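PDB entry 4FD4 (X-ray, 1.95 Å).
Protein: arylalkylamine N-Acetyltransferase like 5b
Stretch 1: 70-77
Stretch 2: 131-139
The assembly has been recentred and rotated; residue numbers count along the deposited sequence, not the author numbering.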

# COMPACT_ATOMS: atom_id res chain seq x y z
N LYS A 70 19.80 6.35 -14.15
CA LYS A 70 19.68 7.05 -12.87
C LYS A 70 18.23 7.45 -12.64
O LYS A 70 17.92 8.64 -12.55
CB LYS A 70 20.60 8.28 -12.82
CG LYS A 70 21.08 8.66 -11.41
CD LYS A 70 19.93 9.09 -10.49
CE LYS A 70 19.97 8.37 -9.15
NZ LYS A 70 18.70 8.53 -8.39
N LYS A 71 17.36 6.45 -12.52
CA LYS A 71 15.91 6.67 -12.52
C LYS A 71 15.17 5.59 -11.73
O LYS A 71 15.45 4.39 -11.89
CB LYS A 71 15.41 6.68 -13.97
CG LYS A 71 13.90 6.62 -14.14
CD LYS A 71 13.54 6.38 -15.61
CE LYS A 71 12.03 6.41 -15.84
NZ LYS A 71 11.70 6.23 -17.29
N PHE A 72 14.23 5.99 -10.87
CA PHE A 72 13.39 5.01 -10.20
C PHE A 72 12.36 4.48 -11.20
O PHE A 72 11.83 5.23 -12.03
CB PHE A 72 12.68 5.62 -8.99
CG PHE A 72 13.59 5.93 -7.82
CD1 PHE A 72 14.88 5.41 -7.75
CD2 PHE A 72 13.14 6.74 -6.78
CE1 PHE A 72 15.70 5.70 -6.67
CE2 PHE A 72 13.96 7.04 -5.70
CZ PHE A 72 15.24 6.52 -5.64
N ILE A 73 12.05 3.19 -11.12
CA ILE A 73 11.05 2.61 -12.01
C ILE A 73 10.12 1.69 -11.25
O ILE A 73 9.23 1.05 -11.83
CB ILE A 73 11.71 1.82 -13.15
CG1 ILE A 73 12.61 0.72 -12.56
CG2 ILE A 73 12.51 2.76 -14.04
CD1 ILE A 73 13.10 -0.28 -13.58
N GLY A 74 10.33 1.58 -9.94
CA GLY A 74 9.37 0.87 -9.12
C GLY A 74 9.50 1.32 -7.67
O GLY A 74 10.55 1.83 -7.28
N VAL A 75 8.46 1.13 -6.88
CA VAL A 75 8.53 1.52 -5.47
C VAL A 75 7.56 0.69 -4.65
O VAL A 75 6.50 0.29 -5.15
CB VAL A 75 8.26 3.03 -5.29
CG1 VAL A 75 6.87 3.38 -5.85
CG2 VAL A 75 8.37 3.48 -3.77
N SER A 76 7.93 0.38 -3.41
CA SER A 76 7.05 -0.30 -2.48
C SER A 76 7.21 0.34 -1.12
O SER A 76 8.32 0.53 -0.63
CB SER A 76 7.37 -1.79 -2.39
OG SER A 76 6.51 -2.41 -1.43
N ILE A 77 6.09 0.65 -0.49
CA ILE A 77 6.13 1.30 0.81
C ILE A 77 5.38 0.44 1.81
O ILE A 77 4.25 0.00 1.58
CB ILE A 77 5.56 2.72 0.74
CG1 ILE A 77 6.37 3.53 -0.28
CG2 ILE A 77 5.58 3.38 2.12
CD1 ILE A 77 6.07 4.99 -0.30
N ILE A 131 2.01 0.18 -0.36
CA ILE A 131 2.14 0.51 -1.79
C ILE A 131 3.06 -0.49 -2.51
O ILE A 131 4.11 -0.86 -2.00
CB ILE A 131 2.71 1.94 -1.98
CG1 ILE A 131 1.73 3.00 -1.46
CG2 ILE A 131 3.06 2.21 -3.45
CD1 ILE A 131 2.30 4.41 -1.43
N LEU A 132 2.65 -0.93 -3.70
CA LEU A 132 3.52 -1.72 -4.57
C LEU A 132 3.22 -1.24 -5.99
O LEU A 132 2.12 -1.45 -6.49
CB LEU A 132 3.20 -3.20 -4.45
CG LEU A 132 3.91 -4.23 -5.35
CD1 LEU A 132 5.40 -4.21 -5.11
CD2 LEU A 132 3.36 -5.63 -5.12
N ALA A 133 4.18 -0.56 -6.61
CA ALA A 133 3.95 0.03 -7.93
C ALA A 133 5.14 -0.14 -8.86
O ALA A 133 6.29 0.12 -8.49
CB ALA A 133 3.57 1.50 -7.80
N VAL A 134 4.86 -0.57 -10.08
CA VAL A 134 5.90 -0.84 -11.06
C VAL A 134 5.56 -0.06 -12.32
O VAL A 134 4.40 -0.05 -12.75
CB VAL A 134 5.96 -2.35 -11.38
CG1 VAL A 134 6.89 -2.63 -12.55
CG2 VAL A 134 6.41 -3.13 -10.14
N ASP A 135 6.55 0.60 -12.90
CA ASP A 135 6.36 1.25 -14.20
C ASP A 135 5.97 0.18 -15.23
O ASP A 135 6.74 -0.75 -15.46
CB ASP A 135 7.66 1.93 -14.60
CG ASP A 135 7.53 2.75 -15.87
OD1 ASP A 135 8.17 3.81 -15.93
OD2 ASP A 135 6.81 2.31 -16.81
N PRO A 136 4.77 0.29 -15.82
CA PRO A 136 4.30 -0.80 -16.69
C PRO A 136 5.09 -0.99 -17.98
O PRO A 136 4.92 -2.03 -18.63
CB PRO A 136 2.84 -0.41 -16.99
CG PRO A 136 2.78 1.05 -16.79
CD PRO A 136 3.78 1.38 -15.71
N THR A 137 5.94 -0.03 -18.34
CA THR A 137 6.80 -0.16 -19.52
C THR A 137 8.06 -0.97 -19.25
O THR A 137 8.82 -1.27 -20.18
CB THR A 137 7.20 1.21 -20.13
OG1 THR A 137 8.14 1.86 -19.27
CG2 THR A 137 5.95 2.09 -20.34
N TYR A 138 8.31 -1.30 -17.99
CA TYR A 138 9.43 -2.17 -17.66
C TYR A 138 8.93 -3.59 -17.43
O TYR A 138 8.94 -4.09 -16.31
CB TYR A 138 10.22 -1.65 -16.45
CG TYR A 138 11.12 -0.47 -16.77
CD1 TYR A 138 10.59 0.80 -16.93
CD2 TYR A 138 12.49 -0.63 -16.95
CE1 TYR A 138 11.40 1.89 -17.25
CE2 TYR A 138 13.31 0.45 -17.26
CZ TYR A 138 12.76 1.71 -17.41
OH TYR A 138 13.55 2.79 -17.71
N ARG A 139 8.49 -4.22 -18.51
CA ARG A 139 7.95 -5.58 -18.45
C ARG A 139 9.05 -6.59 -18.65
O ARG A 139 10.10 -6.28 -19.22
CB ARG A 139 6.91 -5.79 -19.55
CG ARG A 139 5.65 -4.96 -19.39
CD ARG A 139 4.59 -5.44 -20.37
NE ARG A 139 4.82 -5.01 -21.75
CZ ARG A 139 4.59 -3.77 -22.18
NH1 ARG A 139 4.78 -3.45 -23.45
NH2 ARG A 139 4.15 -2.85 -21.32
O HOH W 1 9.15 5.08 -18.14

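Two antiparallel strands pair through a ladder of backbone hydrogen bonds, and the turn that follows the second strand extends the contact with an aromatic ring and a water bridge. The contact buries 535 Å² in total. Val75 and Ala133 form a hydrogen-bonded pair, with Val75 N to Ala133 O and Ala133 N to Val75 O both 2.9 Å. Ile77 and Ile131 form the next, through Ile77 N to Ile131 O at 2.9 Å and Ile131 N to Ile77 O at 3.0 Å. Beyond the last bridge, Asp135 N still donates to Ile73 O (2.9 Å). Ile131 O also accepts from Ser76 OG (2.9 Å), which the t rotamer of Ser76 brings back to the neighbouring backbone.

Val75, Ala133, Ile77 and Ile131 share one face of the sheet, where apolar side chains suit the burial and the beta-branched three suit extended backbone; Ile77 CD1 lies 4.0 Å from Ile131 CD1. On the other face, Ser76 CB meets Leu132 CD1 at 4.1 Å. At Gly74, which has no side chain, CA comes within 3.2 Å of Ala133 O in a CA-H...O contact.

A type I turn from Asp135 to Tyr138, closed by Tyr138 N to Asp135 O (3.0 Å), brings the tyrosine ring over buried Ile73. Ile73 CG2 sits 3.8 Å from the centroid of the Tyr138 ring in a CH-pi contact, and Ile73 CD1 reaches Tyr138 CD2 at 3.4 Å. Asp135 OD2 steadies the turn by accepting from Thr137 N (2.9 Å) and Thr137 OG1 (2.8 Å). The extended Lys71 side chain places NZ near the ring edge, 4.5 Å from Asp135 OD1, too far for a salt bridge; water 1 links them, its O 2.9 Å from Lys71 NZ and 2.7 Å from Asp135 OD1.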